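Local coordinates for glycosyl hydrolase, family 38 (PDB 5KBP), which is probably an alpha-mannosidase, a glycoside hydrolase that cleaves alpha-linked mannose residues from carbohydrates, at residues L35-F49 with D234-I246. Numbering follows the deposited sequence.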
ATOM      1  N   LEU A  35      22.001   0.669   9.935  1.00 34.76           N
ATOM      2  CA  LEU A  35      22.494  -0.420  10.771  1.00 33.29           C
ATOM      3  C   LEU A  35      23.360  -1.383   9.968  1.00 42.79           C
ATOM      4  O   LEU A  35      24.488  -1.700  10.365  1.00 46.48           O
ATOM      5  CB  LEU A  35      21.321  -1.161  11.413  1.00 38.29           C
ATOM      6  CG  LEU A  35      21.678  -2.450  12.156  1.00 38.37           C
ATOM      7  CD1 LEU A  35      22.538  -2.154  13.371  1.00 44.79           C
ATOM      8  CD2 LEU A  35      20.424  -3.205  12.558  1.00 32.39           C
ATOM      9  N   VAL A  36      22.848  -1.859   8.830  1.00 38.49           N
ATOM     10  CA  VAL A  36      23.593  -2.828   8.030  1.00 31.93           C
ATOM     11  C   VAL A  36      24.851  -2.197   7.443  1.00 40.67           C
ATOM     12  O   VAL A  36      25.883  -2.867   7.313  1.00 45.33           O
ATOM     13  CB  VAL A  36      22.685  -3.422   6.937  1.00 38.08           C
ATOM     14  CG1 VAL A  36      23.465  -4.385   6.048  1.00 36.10           C
ATOM     15  CG2 VAL A  36      21.493  -4.126   7.569  1.00 30.25           C
ATOM     16  N   ASP A  37      24.797  -0.911   7.087  1.00 36.51           N
ATOM     17  CA  ASP A  37      26.004  -0.227   6.628  1.00 44.97           C
ATOM     18  C   ASP A  37      27.093  -0.264   7.692  1.00 49.06           C
ATOM     19  O   ASP A  37      28.269  -0.488   7.382  1.00 48.42           O
ATOM     20  CB  ASP A  37      25.690   1.219   6.245  1.00 45.09           C
ATOM     21  CG  ASP A  37      24.972   1.334   4.917  1.00 54.39           C
ATOM     22  OD1 ASP A  37      25.005   0.363   4.133  1.00 57.31           O
ATOM     23  OD2 ASP A  37      24.382   2.403   4.653  1.00 51.84           O
ATOM     24  N   ASN A  38      26.719  -0.052   8.955  1.00 43.97           N
ATOM     25  CA  ASN A  38      27.697  -0.048  10.036  1.00 43.13           C
ATOM     26  C   ASN A  38      28.160  -1.454  10.400  1.00 46.74           C
ATOM     27  O   ASN A  38      29.316  -1.634  10.796  1.00 47.62           O
ATOM     28  CB  ASN A  38      27.117   0.654  11.265  1.00 42.32           C
ATOM     29  CG  ASN A  38      26.944   2.147  11.055  1.00 52.92           C
ATOM     30  OD1 ASN A  38      27.730   2.780  10.350  1.00 53.96           O
ATOM     31  ND2 ASN A  38      25.911   2.717  11.664  1.00 56.62           N
ATOM     32  N   VAL A  39      27.284  -2.454  10.280  1.00 43.65           N
ATOM     33  CA  VAL A  39      27.696  -3.827  10.556  1.00 42.75           C
ATOM     34  C   VAL A  39      28.703  -4.300   9.515  1.00 41.21           C
ATOM     35  O   VAL A  39      29.732  -4.898   9.853  1.00 39.98           O
ATOM     36  CB  VAL A  39      26.469  -4.755  10.623  1.00 38.57           C
ATOM     37  CG1 VAL A  39      26.908  -6.210  10.695  1.00 40.99           C
ATOM     38  CG2 VAL A  39      25.608  -4.400  11.820  1.00 38.02           C
ATOM     39  N   LEU A  40      28.426  -4.037   8.235  1.00 46.54           N
ATOM     40  CA  LEU A  40      29.389  -4.362   7.187  1.00 45.49           C
ATOM     41  C   LEU A  40      30.691  -3.595   7.369  1.00 42.73           C
ATOM     42  O   LEU A  40      31.764  -4.106   7.031  1.00 52.69           O
ATOM     43  CB  LEU A  40      28.788  -4.073   5.812  1.00 47.48           C
ATOM     44  CG  LEU A  40      27.561  -4.901   5.422  1.00 48.30           C
ATOM     45  CD1 LEU A  40      27.066  -4.524   4.033  1.00 48.60           C
ATOM     46  CD2 LEU A  40      27.878  -6.383   5.497  1.00 42.71           C
ATOM     47  N   ASP A  41      30.617  -2.369   7.892  1.00 49.14           N
ATOM     48  CA  ASP A  41      31.828  -1.610   8.190  1.00 59.98           C
ATOM     49  C   ASP A  41      32.692  -2.348   9.206  1.00 58.88           C
ATOM     50  O   ASP A  41      33.910  -2.475   9.031  1.00 56.76           O
ATOM     51  CB  ASP A  41      31.448  -0.218   8.702  1.00 74.66           C
ATOM     52  CG  ASP A  41      32.599   0.772   8.639  1.00 93.25           C
ATOM     53  OD1 ASP A  41      33.757   0.380   8.895  1.00101.80           O
ATOM     54  OD2 ASP A  41      32.338   1.955   8.339  1.00 99.90           O
ATOM     55  N   LEU A  42      32.072  -2.854  10.273  1.00 51.01           N
ATOM     56  CA  LEU A  42      32.819  -3.582  11.295  1.00 54.96           C
ATOM     57  C   LEU A  42      33.305  -4.930  10.776  1.00 59.05           C
ATOM     58  O   LEU A  42      34.403  -5.376  11.127  1.00 55.81           O
ATOM     59  CB  LEU A  42      31.951  -3.769  12.540  1.00 46.39           C
ATOM     60  CG  LEU A  42      31.686  -2.530  13.396  1.00 47.77           C
ATOM     61  CD1 LEU A  42      30.550  -2.789  14.369  1.00 52.80           C
ATOM     62  CD2 LEU A  42      32.952  -2.131  14.140  1.00 46.08           C
ATOM     63  N   ILE A  43      32.501  -5.595   9.943  1.00 57.00           N
ATOM     64  CA  ILE A  43      32.869  -6.917   9.447  1.00 50.41           C
ATOM     65  C   ILE A  43      34.076  -6.828   8.519  1.00 61.08           C
ATOM     66  O   ILE A  43      34.958  -7.696   8.539  1.00 67.43           O
ATOM     67  CB  ILE A  43      31.661  -7.575   8.753  1.00 50.28           C
ATOM     68  CG1 ILE A  43      30.625  -8.012   9.791  1.00 48.09           C
ATOM     69  CG2 ILE A  43      32.096  -8.752   7.895  1.00 61.11           C
ATOM     70  CD1 ILE A  43      29.402  -8.674   9.195  1.00 53.31           C
ATOM     71  N   GLU A  44      34.147  -5.774   7.712  1.00 64.47           N
ATOM     72  CA  GLU A  44      35.198  -5.634   6.714  1.00 72.31           C
ATOM     73  C   GLU A  44      36.467  -4.984   7.251  1.00 76.01           C
ATOM     74  O   GLU A  44      37.478  -4.966   6.540  1.00 86.43           O
ATOM     75  CB  GLU A  44      34.681  -4.821   5.523  1.00 73.74           C
ATOM     76  CG  GLU A  44      33.545  -5.491   4.767  1.00 77.17           C
ATOM     77  CD  GLU A  44      32.734  -4.512   3.942  1.00 77.40           C
ATOM     78  OE1 GLU A  44      31.710  -4.929   3.362  1.00 72.46           O
ATOM     79  OE2 GLU A  44      33.116  -3.325   3.876  1.00 73.87           O
ATOM     80  N   ASN A  45      36.450  -4.461   8.468  1.00 67.56           N
ATOM     81  CA  ASN A  45      37.601  -3.699   8.943  1.00 70.76           C
ATOM     82  C   ASN A  45      38.125  -4.154  10.297  1.00 74.49           C
ATOM     83  O   ASN A  45      39.341  -4.165  10.502  1.00 78.42           O
ATOM     84  CB  ASN A  45      37.244  -2.206   9.009  1.00 70.72           C
ATOM     85  CG  ASN A  45      36.760  -1.661   7.679  1.00 76.93           C
ATOM     86  OD1 ASN A  45      37.240  -2.062   6.617  1.00 77.86           O
ATOM     87  ND2 ASN A  45      35.804  -0.741   7.730  1.00 81.20           N
ATOM     88  N   ASP A  46      37.244  -4.523  11.227  1.00 70.60           N
ATOM     89  CA  ASP A  46      37.652  -4.843  12.588  1.00 60.75           C
ATOM     90  C   ASP A  46      38.050  -6.314  12.670  1.00 59.37           C
ATOM     91  O   ASP A  46      37.173  -7.183  12.543  1.00 64.22           O
ATOM     92  CB  ASP A  46      36.529  -4.538  13.566  1.00 59.59           C
ATOM     93  CG  ASP A  46      36.957  -4.674  15.014  1.00 68.16           C
ATOM     94  OD1 ASP A  46      38.176  -4.754  15.277  1.00 68.93           O
ATOM     95  OD2 ASP A  46      36.068  -4.689  15.891  1.00 68.71           O
ATOM     96  N   PRO A  47      39.327  -6.638  12.888  1.00 59.50           N
ATOM     97  CA  PRO A  47      39.743  -8.051  12.881  1.00 59.72           C
ATOM     98  C   PRO A  47      39.253  -8.845  14.076  1.00 65.88           C
ATOM     99  O   PRO A  47      39.303 -10.081  14.035  1.00 66.96           O
ATOM    100  CB  PRO A  47      41.279  -7.970  12.873  1.00 53.52           C
ATOM    101  CG  PRO A  47      41.606  -6.538  12.553  1.00 61.71           C
ATOM    102  CD  PRO A  47      40.468  -5.731  13.077  1.00 52.51           C
ATOM    103  N   GLU A  48      38.791  -8.187  15.136  1.00 65.58           N
ATOM    104  CA  GLU A  48      38.293  -8.882  16.312  1.00 65.54           C
ATOM    105  C   GLU A  48      36.777  -9.008  16.330  1.00 51.34           C
ATOM    106  O   GLU A  48      36.238  -9.687  17.209  1.00 55.85           O
ATOM    107  CB  GLU A  48      38.763  -8.168  17.585  1.00 76.19           C
ATOM    108  CG  GLU A  48      40.266  -7.950  17.651  1.00 89.66           C
ATOM    109  CD  GLU A  48      41.043  -9.248  17.740  1.00102.44           C
ATOM    110  OE1 GLU A  48      40.481 -10.251  18.227  1.00103.78           O
ATOM    111  OE2 GLU A  48      42.219  -9.265  17.318  1.00109.35           O
ATOM    112  N   PHE A  49      36.084  -8.375  15.388  1.00 55.79           N
ATOM    113  CA  PHE A  49      34.634  -8.502  15.285  1.00 53.54           C
ATOM    114  C   PHE A  49      34.294  -9.892  14.762  1.00 54.34           C
ATOM    115  O   PHE A  49      34.513 -10.193  13.585  1.00 59.39           O
ATOM    116  CB  PHE A  49      34.074  -7.417  14.369  1.00 46.61           C
ATOM    117  CG  PHE A  49      32.578  -7.295  14.417  1.00 46.78           C
ATOM    118  CD1 PHE A  49      31.968  -6.482  15.358  1.00 45.24           C
ATOM    119  CD2 PHE A  49      31.782  -7.990  13.521  1.00 44.23           C
ATOM    120  CE1 PHE A  49      30.592  -6.367  15.408  1.00 46.89           C
ATOM    121  CE2 PHE A  49      30.404  -7.878  13.566  1.00 48.95           C
ATOM    122  CZ  PHE A  49      29.808  -7.064  14.510  1.00 48.08           C
ATOM    123  N   ASP A 234      16.031  -3.639  20.909  1.00 60.78           N
ATOM    124  CA  ASP A 234      15.120  -3.223  19.849  1.00 62.30           C
ATOM    125  C   ASP A 234      15.662  -2.009  19.104  1.00 58.34           C
ATOM    126  O   ASP A 234      15.846  -0.939  19.693  1.00 57.94           O
ATOM    127  CB  ASP A 234      13.747  -2.910  20.443  1.00 58.82           C
ATOM    128  CG  ASP A 234      13.133  -4.101  21.154  1.00 69.47           C
ATOM    129  OD1 ASP A 234      13.471  -4.329  22.335  1.00 75.72           O
ATOM    130  OD2 ASP A 234      12.310  -4.807  20.534  1.00 79.01           O
ATOM    131  N   HIS A 235      15.910  -2.182  17.803  1.00 53.10           N
ATOM    132  CA  HIS A 235      16.374  -1.104  16.927  1.00 55.66           C
ATOM    133  C   HIS A 235      17.677  -0.493  17.436  1.00 55.52           C
ATOM    134  O   HIS A 235      17.898   0.718  17.342  1.00 58.14           O
ATOM    135  CB  HIS A 235      15.298  -0.028  16.756  1.00 56.04           C
ATOM    136  CG  HIS A 235      14.031  -0.530  16.136  1.00 56.14           C
ATOM    137  ND1 HIS A 235      12.784  -0.162  16.591  1.00 56.69           N
ATOM    138  CD2 HIS A 235      13.820  -1.365  15.091  1.00 54.08           C
ATOM    139  CE1 HIS A 235      11.857  -0.754  15.857  1.00 60.41           C
ATOM    140  NE2 HIS A 235      12.459  -1.489  14.940  1.00 56.23           N
ATOM    141  N   GLN A 236      18.545  -1.331  17.974  1.00 56.07           N
ATOM    142  CA  GLN A 236      19.802  -0.844  18.528  1.00 59.58           C
ATOM    143  C   GLN A 236      20.862  -0.764  17.439  1.00 58.46           C
ATOM    144  O   GLN A 236      21.093  -1.757  16.737  1.00 57.62           O
ATOM    145  CB  GLN A 236      20.291  -1.754  19.645  1.00 49.73           C
ATOM    146  CG  GLN A 236      21.581  -1.299  20.312  1.00 46.54           C
ATOM    147  CD  GLN A 236      21.390  -0.094  21.216  1.00 48.67           C
ATOM    148  OE1 GLN A 236      20.266   0.352  21.451  1.00 52.91           O
ATOM    149  NE2 GLN A 236      22.492   0.435  21.734  1.00 51.55           N
ATOM    150  N   PRO A 237      21.512   0.383  17.262  1.00 57.83           N
ATOM    151  CA  PRO A 237      22.679   0.430  16.375  1.00 57.08           C
ATOM    152  C   PRO A 237      23.776  -0.479  16.904  1.00 52.98           C
ATOM    153  O   PRO A 237      23.923  -0.674  18.113  1.00 55.63           O
ATOM    154  CB  PRO A 237      23.102   1.903  16.417  1.00 57.14           C
ATOM    155  CG  PRO A 237      21.887   2.643  16.887  1.00 62.88           C
ATOM    156  CD  PRO A 237      21.179   1.706  17.815  1.00 58.44           C
ATOM    157  N   VAL A 238      24.545  -1.055  15.980  1.00 50.68           N
ATOM    158  CA  VAL A 238      25.606  -1.971  16.375  1.00 48.85           C
ATOM    159  C   VAL A 238      26.682  -1.199  17.130  1.00 53.51           C
ATOM    160  O   VAL A 238      27.082  -0.099  16.726  1.00 62.17           O
ATOM    161  CB  VAL A 238      26.175  -2.703  15.148  1.00 47.66           C
ATOM    162  CG1 VAL A 238      26.747  -1.717  14.131  1.00 45.95           C
ATOM    163  CG2 VAL A 238      27.219  -3.726  15.574  1.00 43.59           C
ATOM    164  N   GLN A 239      27.132  -1.761  18.249  1.00 43.49           N
ATOM    165  CA  GLN A 239      28.110  -1.093  19.101  1.00 44.90           C
ATOM    166  C   GLN A 239      29.457  -1.056  18.390  1.00 47.05           C
ATOM    167  O   GLN A 239      30.120  -2.087  18.239  1.00 49.91           O
ATOM    168  CB  GLN A 239      28.213  -1.814  20.443  1.00 50.12           C
ATOM    169  CG  GLN A 239      29.198  -1.187  21.410  1.00 54.83           C
ATOM    170  CD  GLN A 239      29.187  -1.860  22.765  1.00 54.38           C
ATOM    171  OE1 GLN A 239      28.226  -2.542  23.125  1.00 50.70           O
ATOM    172  NE2 GLN A 239      30.258  -1.677  23.526  1.00 46.33           N
ATOM    173  N   ARG A 240      29.864   0.140  17.954  1.00 44.72           N
ATOM    174  CA  ARG A 240      31.071   0.269  17.144  1.00 53.59           C
ATOM    175  C   ARG A 240      32.332  -0.076  17.927  1.00 58.06           C
ATOM    176  O   ARG A 240      33.313  -0.540  17.338  1.00 65.05           O
ATOM    177  CB  ARG A 240      31.164   1.685  16.576  1.00 59.10           C
ATOM    178  CG  ARG A 240      30.324   1.900  15.327  1.00 71.33           C
ATOM    179  CD  ARG A 240      30.085   3.376  15.054  1.00 88.37           C
ATOM    180  NE  ARG A 240      29.793   3.626  13.645  1.00107.97           N
ATOM    181  CZ  ARG A 240      29.233   4.737  13.181  1.00121.18           C
ATOM    182  NH1 ARG A 240      28.886   5.707  14.017  1.00127.04           N
ATOM    183  NH2 ARG A 240      29.010   4.876  11.881  1.00122.78           N
ATOM    184  N   ASP A 241      32.330   0.140  19.243  1.00 49.73           N
ATOM    185  CA  ASP A 241      33.488  -0.137  20.084  1.00 52.02           C
ATOM    186  C   ASP A 241      33.345  -1.445  20.856  1.00 51.54           C
ATOM    187  O   ASP A 241      33.890  -1.578  21.957  1.00 52.67           O
ATOM    188  CB  ASP A 241      33.733   1.024  21.047  1.00 49.75           C
ATOM    189  CG  ASP A 241      32.547   1.290  21.952  1.00 61.53           C
ATOM    190  OD1 ASP A 241      31.399   1.132  21.488  1.00 70.10           O
ATOM    191  OD2 ASP A 241      32.760   1.653  23.128  1.00 64.06           O
ATOM    192  N   ILE A 242      32.619  -2.416  20.296  1.00 46.80           N
ATOM    193  CA  ILE A 242      32.408  -3.680  20.994  1.00 48.98           C
ATOM    194  C   ILE A 242      33.720  -4.439  21.152  1.00 47.44           C
ATOM    195  O   ILE A 242      33.916  -5.149  22.145  1.00 53.71           O
ATOM    196  CB  ILE A 242      31.343  -4.522  20.266  1.00 55.98           C
ATOM    197  CG1 ILE A 242      30.993  -5.770  21.079  1.00 52.73           C
ATOM    198  CG2 ILE A 242      31.807  -4.899  18.864  1.00 58.25           C
ATOM    199  CD1 ILE A 242      30.410  -5.465  22.443  1.00 55.83           C
ATOM    200  N   THR A 243      34.644  -4.292  20.199  1.00 49.78           N
ATOM    201  CA  THR A 243      35.937  -4.962  20.311  1.00 50.98           C
ATOM    202  C   THR A 243      36.754  -4.398  21.467  1.00 49.78           C
ATOM    203  O   THR A 243      37.366  -5.157  22.229  1.00 50.91           O
ATOM    204  CB  THR A 243      36.704  -4.836  18.992  1.00 50.04           C
ATOM    205  OG1 THR A 243      36.214  -5.808  18.059  1.00 60.85           O
ATOM    206  CG2 THR A 243      38.196  -5.040  19.203  1.00 63.67           C
ATOM    207  N   LYS A 244      36.768  -3.072  21.615  1.00 47.23           N
ATOM    208  CA  LYS A 244      37.504  -2.451  22.713  1.00 50.40           C
ATOM    209  C   LYS A 244      36.921  -2.838  24.066  1.00 48.19           C
ATOM    210  O   LYS A 244      37.667  -3.141  25.005  1.00 51.53           O
ATOM    211  CB  LYS A 244      37.503  -0.932  22.545  1.00 51.02           C
ATOM    212  CG  LYS A 244      38.172  -0.171  23.677  1.00 50.57           C
ATOM    213  CD  LYS A 244      38.086   1.327  23.442  1.00 54.20           C
ATOM    214  CE  LYS A 244      38.747   2.107  24.564  1.00 62.79           C
ATOM    215  NZ  LYS A 244      38.687   3.575  24.320  1.00 68.87           N
ATOM    216  N   ALA A 245      35.591  -2.833  24.186  1.00 52.65           N
ATOM    217  CA  ALA A 245      34.964  -3.121  25.472  1.00 53.37           C
ATOM    218  C   ALA A 245      35.205  -4.561  25.908  1.00 58.57           C
ATOM    219  O   ALA A 245      35.349  -4.840  27.104  1.00 55.72           O
ATOM    220  CB  ALA A 245      33.468  -2.830  25.400  1.00 49.94           C
ATOM    221  N   ILE A 246      35.257  -5.491  24.952  1.00 53.48           N
ATOM    222  CA  ILE A 246      35.464  -6.894  25.296  1.00 45.77           C
ATOM    223  C   ILE A 246      36.894  -7.127  25.767  1.00 49.57           C
ATOM    224  O   ILE A 246      37.133  -7.887  26.714  1.00 55.55           O
ATOM    225  CB  ILE A 246      35.098  -7.789  24.097  1.00 48.75           C
ATOM    226  CG1 ILE A 246      33.588  -7.743  23.848  1.00 44.04           C
ATOM    227  CG2 ILE A 246      35.560  -9.220  24.324  1.00 39.05           C
ATOM    228  CD1 ILE A 246      33.134  -8.573  22.674  1.00 36.35           C
TER
HETATM  229  O   HOH W   1      24.107   0.924  13.395  1.00 45.90           O
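Val238 sits against one side of helix 25-45, pressing on Leu35, Val39 and Leu42. Both partners belong to the N-terminal alpha/beta domain of the family 38 glycosidases. Residues 234-241 belong to the loop that leads from strand 226-231 into helix 242-252, so the contact packs a strand-to-helix loop and the start of its helix on helix 25-45 and the turn after it.

Val238 can be followed outward. Its CB lies 4.1 Å from Leu35 CD1 and slightly nearer to Val39 CG2. CG1 stands between the backbone N and the carbonyl carbon (chi1 60°) and wedges between Val39 CG2 and Asn38 CB. Val238 CG2 takes the other direction, anti to the backbone N, and meets Leu42 CD1 tip to tip at 3.7 Å. The ring of Phe49 adds a looser touch to the same methyl. That ring has Leu42 CB over one face, offset toward the rim. Ile242 CG2 lies at the ring edge, 3.9 Å from Phe49 CD1.

Polar groups border this apolar patch. A water accepts from both Asn38 ND2 and Val238 N, tying the helix to the loop backbone. The other end of the amide, Asn38 OD1, accepts a weak, bent bond from Arg240 NH2 (2.9 Å, 121° at the hydrogen). The amide and guanidinium planes are 60° apart, and Asn38 ND2 lies over one guanidinium face.

Pro237 also packs on Lys478 of the second subunit, placing this end of the loop near the subunit interface. At the far end, Asp46 begins a type I turn to Phe49. Thr243 reaches this turn from the first turn of helix 242-252. Thr243 CG2 packs on Glu48 CB at 3.6 Å. Thr243 OG1 donates to Asp46 OD2, though the modelled 2.4 Å is too short to be trusted as an exact length.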